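PDB 3MA5: tetratricopeptide repeat domain protein from Salinibacter ruber, which is of unknown function but, as a tetratricopeptide repeat domain cut from a longer protein, probably serves as a helical scaffold for binding other proteins. Local coordinates for residues A[32-37]-A[42-47]; A[16-19]-A[25-28]; A[62-67]-A[84-89]. One frame throughout, in Å; residues are numbered along the deposited sequence.

Contact 1: residues A[32-37]-A[42-47]; sequences ELVETD and GTYYHL
Val34 and Leu33 near the end of helix 23-36 pack on Thr43, Tyr44 and Leu47 of helix 42-53, joining two consecutive tetratricopeptide repeats, predicted as 7-40 and 41-74. The axes of the short segments 32-36 and 42-47 pass 9.7 Å apart and run largely antiparallel, at 147°, as expected of successive helices in such an array; the closest CA atoms belong to Val34 and Thr43.

Apolar packing dominates. The CG2 methyl of Val34 makes most of the contacts: it lies 3.5 Å from CG2 of Thr43 and 3.9 Å from CD2 of Leu47. The same methyl stands over one face of the Tyr44 ring, displaced toward the rim, 4.2 Å from CZ. CG of Tyr44 lies beside its own backbone N (chi1 -59°), and from there the ring reaches toward helix 23-36, bringing OH to 4.0 Å from Val34 O. Thr63, Gln66 and Val70 of helix 57-74 also touch this ring, so it has helix 23-36 of the preceding predicted repeat and helix 57-74 of its own as neighbours.

Polar groups sit around the packing. Thr36 OG1 is hydrogen-bonded to Arg10 NH2, tying the end of helix 23-36 to helix 7-19. Thr43 turns its two branches to separate uses: CG2 meets valine, while OG1 makes a weak hydrogen bond to Tyr40 O in the connecting loop and lies 3.7 Å from the CD1 methyl of Leu33.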
ATOM      1  N   GLU A  32      -8.601  -3.393   4.452  1.00 79.57           N
ATOM      2  CA  GLU A  32      -9.251  -3.215   5.744  1.00 82.51           C
ATOM      3  C   GLU A  32      -8.484  -2.155   6.549  1.00 86.21           C
ATOM      4  O   GLU A  32      -9.051  -1.173   7.036  1.00 84.39           O
ATOM      5  CB  GLU A  32      -9.220  -4.564   6.437  1.00 80.08           C
ATOM      6  CG  GLU A  32      -9.844  -4.656   7.787  1.00 85.95           C
ATOM      7  CD  GLU A  32      -9.460  -5.973   8.438  1.00102.64           C
ATOM      8  OE1 GLU A  32      -8.231  -6.182   8.621  1.00104.17           O
ATOM      9  OE2 GLU A  32     -10.361  -6.799   8.749  1.00105.40           O
ATOM     10  N   LEU A  33      -7.178  -2.372   6.659  1.00 82.91           N
ATOM     11  CA  LEU A  33      -6.268  -1.472   7.351  1.00 79.05           C
ATOM     12  C   LEU A  33      -6.371  -0.070   6.833  1.00 80.27           C
ATOM     13  O   LEU A  33      -6.313   0.881   7.586  1.00 85.91           O
ATOM     14  CB  LEU A  33      -4.837  -1.902   7.124  1.00 83.24           C
ATOM     15  CG  LEU A  33      -4.124  -2.706   8.185  1.00 80.83           C
ATOM     16  CD1 LEU A  33      -2.742  -3.013   7.666  1.00 79.95           C
ATOM     17  CD2 LEU A  33      -4.066  -1.923   9.476  1.00 78.54           C
ATOM     18  N   VAL A  34      -6.474   0.060   5.524  1.00 76.07           N
ATOM     19  CA  VAL A  34      -6.550   1.372   4.925  1.00 74.82           C
ATOM     20  C   VAL A  34      -7.803   2.158   5.314  1.00 84.60           C
ATOM     21  O   VAL A  34      -7.791   3.390   5.314  1.00 88.90           O
ATOM     22  CB  VAL A  34      -6.404   1.268   3.401  1.00 78.88           C
ATOM     23  CG1 VAL A  34      -6.990   2.477   2.721  1.00 75.88           C
ATOM     24  CG2 VAL A  34      -4.926   1.191   3.058  1.00 81.63           C
ATOM     25  N   GLU A  35      -8.880   1.464   5.667  1.00 87.64           N
ATOM     26  CA  GLU A  35     -10.093   2.165   6.051  1.00 87.14           C
ATOM     27  C   GLU A  35     -10.261   2.258   7.564  1.00 86.89           C
ATOM     28  O   GLU A  35     -10.858   3.215   8.061  1.00 89.70           O
ATOM     29  CB  GLU A  35     -11.322   1.531   5.376  1.00 87.42           C
ATOM     30  CG  GLU A  35     -11.424   0.025   5.461  1.00 94.76           C
ATOM     31  CD  GLU A  35     -12.366  -0.564   4.400  1.00105.14           C
ATOM     32  OE1 GLU A  35     -12.859   0.212   3.541  1.00104.81           O
ATOM     33  OE2 GLU A  35     -12.606  -1.803   4.423  1.00101.79           O
ATOM     34  N   THR A  36      -9.724   1.288   8.304  1.00 80.51           N
ATOM     35  CA  THR A  36      -9.816   1.329   9.758  1.00 82.48           C
ATOM     36  C   THR A  36      -8.793   2.311  10.312  1.00 80.36           C
ATOM     37  O   THR A  36      -9.123   3.176  11.107  1.00 83.61           O
ATOM     38  CB  THR A  36      -9.589  -0.064  10.400  1.00 84.23           C
ATOM     39  OG1 THR A  36      -8.329  -0.605   9.991  1.00 85.55           O
ATOM     40  CG2 THR A  36     -10.705  -1.011  10.000  1.00 81.61           C
ATOM     41  N   ASP A  37      -7.552   2.181   9.866  1.00 81.28           N
ATOM     42  CA  ASP A  37      -6.454   3.050  10.286  1.00 81.74           C
ATOM     43  C   ASP A  37      -5.896   3.708   9.022  1.00 80.44           C
ATOM     44  O   ASP A  37      -4.823   3.335   8.542  1.00 77.45           O
ATOM     45  CB  ASP A  37      -5.361   2.216  10.954  1.00 84.65           C
ATOM     46  CG  ASP A  37      -5.886   1.386  12.072  1.00 92.13           C
ATOM     47  OD1 ASP A  37      -5.897   1.868  13.212  1.00 95.22           O
ATOM     48  OD2 ASP A  37      -6.309   0.249  11.807  1.00 90.65           O
ATOM     49  N   GLY A  42       2.405   2.760   6.082  1.00 70.00           N
ATOM     50  CA  GLY A  42       2.971   1.555   5.507  1.00 69.92           C
ATOM     51  C   GLY A  42       2.126   0.720   4.574  1.00 80.33           C
ATOM     52  O   GLY A  42       2.658   0.053   3.667  1.00 76.35           O
ATOM     53  N   THR A  43       0.815   0.754   4.791  1.00 75.78           N
ATOM     54  CA  THR A  43      -0.128  -0.010   3.989  1.00 73.35           C
ATOM     55  C   THR A  43      -0.213   0.417   2.533  1.00 70.22           C
ATOM     56  O   THR A  43      -0.331  -0.409   1.639  1.00 71.34           O
ATOM     57  CB  THR A  43      -1.543   0.102   4.554  1.00 76.23           C
ATOM     58  OG1 THR A  43      -1.496   0.008   5.975  1.00 69.06           O
ATOM     59  CG2 THR A  43      -2.420  -1.005   4.017  1.00 73.52           C
ATOM     60  N   TYR A  44      -0.152   1.714   2.294  1.00 64.11           N
ATOM     61  CA  TYR A  44      -0.303   2.219   0.943  1.00 61.70           C
ATOM     62  C   TYR A  44       0.660   1.724  -0.110  1.00 64.00           C
ATOM     63  O   TYR A  44       0.262   1.541  -1.245  1.00 64.08           O
ATOM     64  CB  TYR A  44      -0.326   3.750   0.964  1.00 66.12           C
ATOM     65  CG  TYR A  44      -1.446   4.304   1.806  1.00 74.81           C
ATOM     66  CD1 TYR A  44      -1.345   4.334   3.194  1.00 73.65           C
ATOM     67  CD2 TYR A  44      -2.636   4.742   1.217  1.00 74.28           C
ATOM     68  CE1 TYR A  44      -2.414   4.784   3.986  1.00 75.18           C
ATOM     69  CE2 TYR A  44      -3.705   5.194   1.991  1.00 79.95           C
ATOM     70  CZ  TYR A  44      -3.589   5.208   3.376  1.00 76.85           C
ATOM     71  OH  TYR A  44      -4.653   5.613   4.155  1.00 74.69           O
ATOM     72  N   TYR A  45       1.917   1.502   0.246  1.00 70.09           N
ATOM     73  CA  TYR A  45       2.864   1.038  -0.757  1.00 64.24           C
ATOM     74  C   TYR A  45       2.651  -0.421  -1.177  1.00 65.42           C
ATOM     75  O   TYR A  45       2.706  -0.754  -2.357  1.00 64.02           O
ATOM     76  CB  TYR A  45       4.293   1.255  -0.257  1.00 57.16           C
ATOM     77  CG  TYR A  45       5.344   0.629  -1.122  1.00 60.62           C
ATOM     78  CD1 TYR A  45       5.685  -0.714  -0.972  1.00 65.71           C
ATOM     79  CD2 TYR A  45       5.949   1.356  -2.140  1.00 61.48           C
ATOM     80  CE1 TYR A  45       6.611  -1.323  -1.832  1.00 67.18           C
ATOM     81  CE2 TYR A  45       6.877   0.756  -3.006  1.00 63.73           C
ATOM     82  CZ  TYR A  45       7.201  -0.586  -2.848  1.00 69.38           C
ATOM     83  OH  TYR A  45       8.100  -1.197  -3.695  1.00 73.17           O
ATOM     84  N   HIS A  46       2.408  -1.292  -0.216  1.00 65.74           N
ATOM     85  CA  HIS A  46       2.195  -2.679  -0.537  1.00 68.69           C
ATOM     86  C   HIS A  46       0.844  -2.927  -1.186  1.00 70.43           C
ATOM     87  O   HIS A  46       0.719  -3.842  -1.991  1.00 72.15           O
ATOM     88  CB  HIS A  46       2.347  -3.544   0.718  1.00 72.84           C
ATOM     89  CG  HIS A  46       3.716  -3.481   1.320  1.00 79.73           C
ATOM     90  ND1 HIS A  46       4.851  -3.795   0.615  1.00 77.28           N
ATOM     91  CD2 HIS A  46       4.136  -3.054   2.541  1.00 80.45           C
ATOM     92  CE1 HIS A  46       5.915  -3.556   1.358  1.00 79.76           C
ATOM     93  NE2 HIS A  46       5.503  -3.104   2.532  1.00 83.71           N
ATOM     94  N   LEU A  47      -0.167  -2.124  -0.852  1.00 69.27           N
ATOM     95  CA  LEU A  47      -1.492  -2.309  -1.423  1.00 69.42           C
ATOM     96  C   LEU A  47      -1.467  -1.968  -2.889  1.00 65.36           C
ATOM     97  O   LEU A  47      -2.021  -2.687  -3.708  1.00 64.96           O
ATOM     98  CB  LEU A  47      -2.512  -1.419  -0.727  1.00 66.56           C
ATOM     99  CG  LEU A  47      -3.963  -1.619  -1.174  1.00 69.14           C
ATOM    100  CD1 LEU A  47      -4.271  -3.102  -1.232  1.00 67.78           C
ATOM    101  CD2 LEU A  47      -4.904  -0.905  -0.212  1.00 66.65           C
TER

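Contact 2: residues A[16-19]-A[25-28]; sequences EHLK and RALA
The helical hairpin of the tetratricopeptide repeat predicted at 7-40 is closed near its turn by His17 and Leu18 of helix 7-19 against Arg25 and Ala26 of helix 23-36. The helices are close here: the CA atoms of His17 and Ala26 are 5.6 Å apart, a spacing that the small alanine side chain readily accommodates.

Two kinds of contact fill the join. Toward the outside, CG of Arg25 lies over one face of the His17 imidazole in a CH-pi contact, offset toward its rim on the NE2 side. It is 3.4 Å from the ring centroid and 20° off the ring normal. Chi1 of the arginine (-176°) carries CG over the ring, and the bend at chi2 sets the course of CD and the guanidinium, which leads away from the ring. That group is turned 70° from the imidazole plane, and His17 NE2 approaches it at an edge, 4.1 Å from Arg25 NE; the two planes are therefore not stacked. Toward the inside, the Ala26 methyl touches both His17 and Leu18, its CB 4.1 Å from CB of His17 and 3.8 Å from CG of Leu18.

Beyond the hairpin, His17 also touches Asn22 in the turn and Leu29 farther along helix 23-36, while Leu18 meets Phe30 of that helix and Leu50 of helix 42-53, the next helix to pack on this pair.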
ATOM      1  N   GLU A  16       3.569 -11.217   5.892  1.00 95.17           N
ATOM      2  CA  GLU A  16       4.131 -12.554   5.818  1.00101.18           C
ATOM      3  C   GLU A  16       3.411 -13.273   4.680  1.00 97.32           C
ATOM      4  O   GLU A  16       4.049 -13.935   3.853  1.00104.74           O
ATOM      5  CB  GLU A  16       3.945 -13.306   7.145  1.00108.19           C
ATOM      6  CG  GLU A  16       4.716 -12.784   8.369  1.00104.79           C
ATOM      7  CD  GLU A  16       6.227 -12.722   8.158  1.00114.79           C
ATOM      8  OE1 GLU A  16       6.724 -13.232   7.124  1.00113.45           O
ATOM      9  OE2 GLU A  16       6.915 -12.155   9.041  1.00111.84           O
ATOM     10  N   HIS A  17       2.086 -13.132   4.636  1.00 95.28           N
ATOM     11  CA  HIS A  17       1.280 -13.728   3.568  1.00 94.77           C
ATOM     12  C   HIS A  17       1.924 -13.412   2.223  1.00 92.43           C
ATOM     13  O   HIS A  17       2.337 -14.306   1.493  1.00 95.18           O
ATOM     14  CB  HIS A  17      -0.134 -13.160   3.594  1.00 88.76           C
ATOM     15  CG  HIS A  17      -0.985 -13.730   4.677  1.00 89.54           C
ATOM     16  ND1 HIS A  17      -1.189 -15.085   4.823  1.00 93.91           N
ATOM     17  CD2 HIS A  17      -1.703 -13.135   5.663  1.00 88.83           C
ATOM     18  CE1 HIS A  17      -1.995 -15.302   5.848  1.00 98.64           C
ATOM     19  NE2 HIS A  17      -2.321 -14.132   6.373  1.00 93.10           N
ATOM     20  N   LEU A  18       1.997 -12.124   1.909  1.00 86.19           N
ATOM     21  CA  LEU A  18       2.630 -11.661   0.690  1.00 91.74           C
ATOM     22  C   LEU A  18       3.850 -12.508   0.308  1.00 94.24           C
ATOM     23  O   LEU A  18       4.013 -12.872  -0.858  1.00105.32           O
ATOM     24  CB  LEU A  18       3.087 -10.220   0.867  1.00 96.05           C
ATOM     25  CG  LEU A  18       2.179  -9.115   0.366  1.00 92.04           C
ATOM     26  CD1 LEU A  18       2.907  -7.784   0.495  1.00 92.74           C
ATOM     27  CD2 LEU A  18       1.821  -9.382  -1.079  1.00 90.49           C
ATOM     28  N   LYS A  19       4.705 -12.789   1.294  1.00 97.40           N
ATOM     29  CA  LYS A  19       5.932 -13.573   1.107  1.00 99.75           C
ATOM     30  C   LYS A  19       5.665 -15.027   0.759  1.00100.23           C
ATOM     31  O   LYS A  19       6.383 -15.632  -0.052  1.00 95.24           O
ATOM     32  CB  LYS A  19       6.791 -13.525   2.372  1.00105.48           C
ATOM     33  CG  LYS A  19       7.400 -12.166   2.647  1.00108.09           C
ATOM     34  CD  LYS A  19       8.098 -12.144   3.997  1.00112.71           C
ATOM     35  CE  LYS A  19       8.736 -10.779   4.270  1.00110.73           C
ATOM     36  NZ  LYS A  19       9.103 -10.638   5.714  1.00118.52           N
ATOM     37  N   ARG A  25      -5.191 -12.951   0.681  1.00 92.53           N
ATOM     38  CA  ARG A  25      -5.288 -12.694   2.118  1.00 90.93           C
ATOM     39  C   ARG A  25      -4.566 -11.396   2.449  1.00 84.54           C
ATOM     40  O   ARG A  25      -5.073 -10.575   3.212  1.00 80.15           O
ATOM     41  CB  ARG A  25      -4.680 -13.854   2.906  1.00 90.69           C
ATOM     42  CG  ARG A  25      -4.818 -13.730   4.409  1.00 96.89           C
ATOM     43  CD  ARG A  25      -6.219 -13.296   4.840  1.00101.51           C
ATOM     44  NE  ARG A  25      -6.306 -13.235   6.299  1.00105.39           N
ATOM     45  CZ  ARG A  25      -7.289 -12.653   6.981  1.00107.29           C
ATOM     46  NH1 ARG A  25      -8.297 -12.065   6.346  1.00 96.70           N
ATOM     47  NH2 ARG A  25      -7.254 -12.655   8.308  1.00104.41           N
ATOM     48  N   ALA A  26      -3.380 -11.218   1.875  1.00 81.15           N
ATOM     49  CA  ALA A  26      -2.626  -9.997   2.087  1.00 78.60           C
ATOM     50  C   ALA A  26      -3.515  -8.813   1.692  1.00 80.48           C
ATOM     51  O   ALA A  26      -3.641  -7.848   2.449  1.00 83.47           O
ATOM     52  CB  ALA A  26      -1.366 -10.005   1.244  1.00 78.77           C
ATOM     53  N   LEU A  27      -4.147  -8.890   0.517  1.00 83.51           N
ATOM     54  CA  LEU A  27      -5.006  -7.801   0.050  1.00 78.97           C
ATOM     55  C   LEU A  27      -6.195  -7.503   0.957  1.00 79.38           C
ATOM     56  O   LEU A  27      -6.508  -6.344   1.200  1.00 79.00           O
ATOM     57  CB  LEU A  27      -5.505  -8.066  -1.371  1.00 78.28           C
ATOM     58  CG  LEU A  27      -6.555  -7.043  -1.824  1.00 76.96           C
ATOM     59  CD1 LEU A  27      -6.080  -6.238  -3.023  1.00 73.06           C
ATOM     60  CD2 LEU A  27      -7.818  -7.776  -2.148  1.00 76.91           C
ATOM     61  N   ALA A  28      -6.861  -8.542   1.447  1.00 78.00           N
ATOM     62  CA  ALA A  28      -7.994  -8.370   2.350  1.00 73.74           C
ATOM     63  C   ALA A  28      -7.547  -7.467   3.495  1.00 80.89           C
ATOM     64  O   ALA A  28      -8.057  -6.364   3.674  1.00 81.75           O
ATOM     65  CB  ALA A  28      -8.434  -9.725   2.898  1.00 76.16           C
TER

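Contact 3: residues A[62-67]-A[84-89]; sequences DTYAQG and QDAKLK
Tyr64 of helix 57-74 meets Ala86 and Lys87 of helix 77-91, with Ala65 joining at the margin. The two helices run close to antiparallel, the axes of segments 62-67 and 84-89 being 9.3 Å apart, and the CA atoms of Tyr64 and Lys87 come within 5.7 Å. Helix 57-74 belongs to the tetratricopeptide repeat predicted at 41-74; helix 77-91, the last in the model, packs along it in a manner consistent with the C-terminal capping helix common in such arrays.

The tyrosine carries most of the contact. Its CG lies beside the backbone N and anti to the carbonyl carbon; chi1 thus directs the ring toward helix 77-91, and chi2 (-29°) turns one face to the Ala86 methyl. CB of Ala86 is 3.8 Å from the ring centroid and 15° off the normal, a CH-pi contact displaced toward the phenol end, with CZ the nearest ring atom at 3.7 Å. Closer to the root of the side chain, CD2 is 3.5 Å from CA of Lys87, and the CB atoms of Tyr64 and Lys87 lie 3.8 Å apart.

Lys87 contributes its methylenes. The extended chain from CB to CE runs across helix 57-74 and brings CE to 4.0 Å from CB of Ala65. The last torsion then bends (chi4 -69°) and directs NZ to a salt bridge with Glu91 OE2, one turn on in its own helix.

The phenol oxygen likewise looks to a third party, hydrogen-bonding Glu52 OE1 of helix 42-53. Between the segments themselves the contact is thus aliphatic and aromatic packing; the polar ends of Tyr64 and Lys87 are both engaged by glutamates outside it, which probably helps to fix the ring and the lysine chain in place.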
ATOM      1  N   ASP A  62      -4.373   5.374  -7.283  1.00 79.63           N
ATOM      2  CA  ASP A  62      -5.186   6.182  -6.391  1.00 79.70           C
ATOM      3  C   ASP A  62      -4.759   5.858  -4.989  1.00 77.04           C
ATOM      4  O   ASP A  62      -4.997   6.637  -4.069  1.00 81.72           O
ATOM      5  CB  ASP A  62      -6.679   5.869  -6.519  1.00 87.52           C
ATOM      6  CG  ASP A  62      -7.190   6.003  -7.939  1.00 93.27           C
ATOM      7  OD1 ASP A  62      -6.806   6.981  -8.623  1.00 89.17           O
ATOM      8  OD2 ASP A  62      -7.987   5.132  -8.361  1.00 96.08           O
ATOM      9  N   THR A  63      -4.137   4.694  -4.814  1.00 78.06           N
ATOM     10  CA  THR A  63      -3.686   4.299  -3.483  1.00 77.58           C
ATOM     11  C   THR A  63      -2.325   4.946  -3.213  1.00 72.45           C
ATOM     12  O   THR A  63      -2.085   5.471  -2.127  1.00 68.27           O
ATOM     13  CB  THR A  63      -3.637   2.762  -3.351  1.00 71.55           C
ATOM     14  OG1 THR A  63      -4.940   2.227  -3.607  1.00 73.23           O
ATOM     15  CG2 THR A  63      -3.237   2.359  -1.953  1.00 73.99           C
ATOM     16  N   TYR A  64      -1.444   4.942  -4.206  1.00 69.34           N
ATOM     17  CA  TYR A  64      -0.158   5.590  -4.025  1.00 65.68           C
ATOM     18  C   TYR A  64      -0.423   7.067  -3.747  1.00 73.42           C
ATOM     19  O   TYR A  64       0.275   7.702  -2.960  1.00 76.25           O
ATOM     20  CB  TYR A  64       0.721   5.453  -5.277  1.00 69.39           C
ATOM     21  CG  TYR A  64       1.174   4.033  -5.588  1.00 76.25           C
ATOM     22  CD1 TYR A  64       1.344   3.097  -4.573  1.00 71.58           C
ATOM     23  CD2 TYR A  64       1.462   3.640  -6.887  1.00 74.17           C
ATOM     24  CE1 TYR A  64       1.776   1.812  -4.837  1.00 71.60           C
ATOM     25  CE2 TYR A  64       1.897   2.358  -7.162  1.00 73.34           C
ATOM     26  CZ  TYR A  64       2.053   1.445  -6.134  1.00 76.80           C
ATOM     27  OH  TYR A  64       2.454   0.154  -6.428  1.00 74.21           O
ATOM     28  N   ALA A  65      -1.447   7.619  -4.384  1.00 74.46           N
ATOM     29  CA  ALA A  65      -1.765   9.029  -4.196  1.00 69.81           C
ATOM     30  C   ALA A  65      -2.349   9.279  -2.826  1.00 66.46           C
ATOM     31  O   ALA A  65      -2.092  10.322  -2.217  1.00 74.12           O
ATOM     32  CB  ALA A  65      -2.718   9.493  -5.264  1.00 67.95           C
ATOM     33  N   GLN A  66      -3.152   8.335  -2.348  1.00 64.48           N
ATOM     34  CA  GLN A  66      -3.731   8.447  -1.018  1.00 72.28           C
ATOM     35  C   GLN A  66      -2.576   8.343  -0.008  1.00 77.39           C
ATOM     36  O   GLN A  66      -2.542   9.034   1.001  1.00 72.02           O
ATOM     37  CB  GLN A  66      -4.706   7.303  -0.770  1.00 79.26           C
ATOM     38  CG  GLN A  66      -5.955   7.300  -1.617  1.00 87.12           C
ATOM     39  CD  GLN A  66      -6.913   6.162  -1.228  1.00 98.12           C
ATOM     40  OE1 GLN A  66      -6.986   5.773  -0.059  1.00 97.14           O
ATOM     41  NE2 GLN A  66      -7.660   5.640  -2.205  1.00104.17           N
ATOM     42  N   GLY A  67      -1.630   7.458  -0.303  1.00 72.15           N
ATOM     43  CA  GLY A  67      -0.487   7.273   0.568  1.00 72.44           C
ATOM     44  C   GLY A  67       0.388   8.500   0.638  1.00 73.65           C
ATOM     45  O   GLY A  67       0.864   8.876   1.700  1.00 72.37           O
ATOM     46  N   GLN A  84       6.188   7.862  -3.933  1.00 64.28           N
ATOM     47  CA  GLN A  84       6.420   8.742  -5.072  1.00 69.15           C
ATOM     48  C   GLN A  84       7.044   7.971  -6.207  1.00 72.98           C
ATOM     49  O   GLN A  84       6.620   8.108  -7.349  1.00 75.64           O
ATOM     50  CB  GLN A  84       7.344   9.890  -4.694  1.00 67.99           C
ATOM     51  CG  GLN A  84       6.711  10.879  -3.761  1.00 72.80           C
ATOM     52  CD  GLN A  84       7.552  12.093  -3.549  1.00 72.01           C
ATOM     53  OE1 GLN A  84       7.053  13.129  -3.139  1.00 73.60           O
ATOM     54  NE2 GLN A  84       8.833  11.979  -3.819  1.00 71.99           N
ATOM     55  N   ASP A  85       8.053   7.161  -5.882  1.00 73.65           N
ATOM     56  CA  ASP A  85       8.759   6.346  -6.868  1.00 71.52           C
ATOM     57  C   ASP A  85       7.840   5.330  -7.514  1.00 72.97           C
ATOM     58  O   ASP A  85       7.847   5.131  -8.725  1.00 74.58           O
ATOM     59  CB  ASP A  85       9.930   5.628  -6.202  1.00 64.00           C
ATOM     60  CG  ASP A  85      11.152   6.518  -6.037  1.00 75.87           C
ATOM     61  OD1 ASP A  85      11.040   7.750  -6.233  1.00 75.29           O
ATOM     62  OD2 ASP A  85      12.228   5.987  -5.696  1.00 83.09           O
ATOM     63  N   ALA A  86       7.033   4.693  -6.685  1.00 65.86           N
ATOM     64  CA  ALA A  86       6.112   3.675  -7.146  1.00 67.42           C
ATOM     65  C   ALA A  86       5.083   4.237  -8.104  1.00 76.23           C
ATOM     66  O   ALA A  86       4.844   3.673  -9.167  1.00 74.64           O
ATOM     67  CB  ALA A  86       5.420   3.039  -5.957  1.00 61.90           C
ATOM     68  N   LYS A  87       4.481   5.351  -7.699  1.00 75.06           N
ATOM     69  CA  LYS A  87       3.457   6.049  -8.472  1.00 73.32           C
ATOM     70  C   LYS A  87       3.968   6.436  -9.858  1.00 77.65           C
ATOM     71  O   LYS A  87       3.347   6.110 -10.865  1.00 77.68           O
ATOM     72  CB  LYS A  87       3.025   7.295  -7.701  1.00 77.84           C
ATOM     73  CG  LYS A  87       1.888   8.104  -8.291  1.00 79.67           C
ATOM     74  CD  LYS A  87       1.557   9.289  -7.370  1.00 78.78           C
ATOM     75  CE  LYS A  87       0.282  10.031  -7.786  1.00 81.80           C
ATOM     76  NZ  LYS A  87       0.428  10.773  -9.079  1.00 78.32           N
ATOM     77  N   LEU A  88       5.105   7.115  -9.903  1.00 72.71           N
ATOM     78  CA  LEU A  88       5.683   7.538 -11.163  1.00 71.35           C
ATOM     79  C   LEU A  88       6.005   6.399 -12.119  1.00 75.91           C
ATOM     80  O   LEU A  88       5.968   6.578 -13.341  1.00 81.52           O
ATOM     81  CB  LEU A  88       6.942   8.382 -10.905  1.00 71.61           C
ATOM     82  CG  LEU A  88       6.692   9.898 -10.847  1.00 73.26           C
ATOM     83  CD1 LEU A  88       5.624  10.249  -9.828  1.00 72.25           C
ATOM     84  CD2 LEU A  88       7.971  10.587 -10.520  1.00 74.72           C
ATOM     85  N   LYS A  89       6.311   5.228 -11.579  1.00 77.79           N
ATOM     86  CA  LYS A  89       6.652   4.096 -12.423  1.00 79.94           C
ATOM     87  C   LYS A  89       5.394   3.452 -12.971  1.00 78.18           C
ATOM     88  O   LYS A  89       5.341   3.050 -14.128  1.00 87.98           O
ATOM     89  CB  LYS A  89       7.485   3.103 -11.620  1.00 78.57           C
ATOM     90  CG  LYS A  89       7.890   1.848 -12.354  1.00 87.73           C
ATOM     91  CD  LYS A  89       8.678   0.959 -11.421  1.00 91.22           C
ATOM     92  CE  LYS A  89       8.942  -0.409 -12.002  1.00101.80           C
ATOM     93  NZ  LYS A  89       9.786  -1.229 -11.069  1.00 93.54           N
TER

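Overall arrangement
The contacts follow in order along the chain: contact 2 closes a hairpin, contact 1 joins the two predicted repeats and contact 3 packs the last helix. Contacts 2 and 1 share helix 23-36; their centres are about 12 Å apart and they touch where Leu27 CD1 lies 4.0 Å from Leu47 CD1. Contact 1 meets contact 3, centred about 13 Å away, through Tyr44, whose CD2 is 3.5 Å from Thr63 O. Contacts 2 and 3 lie on opposite sides of the chain's centre, with nearest atoms about 9 Å apart. Contact 1 thus lies between the other two and touches both.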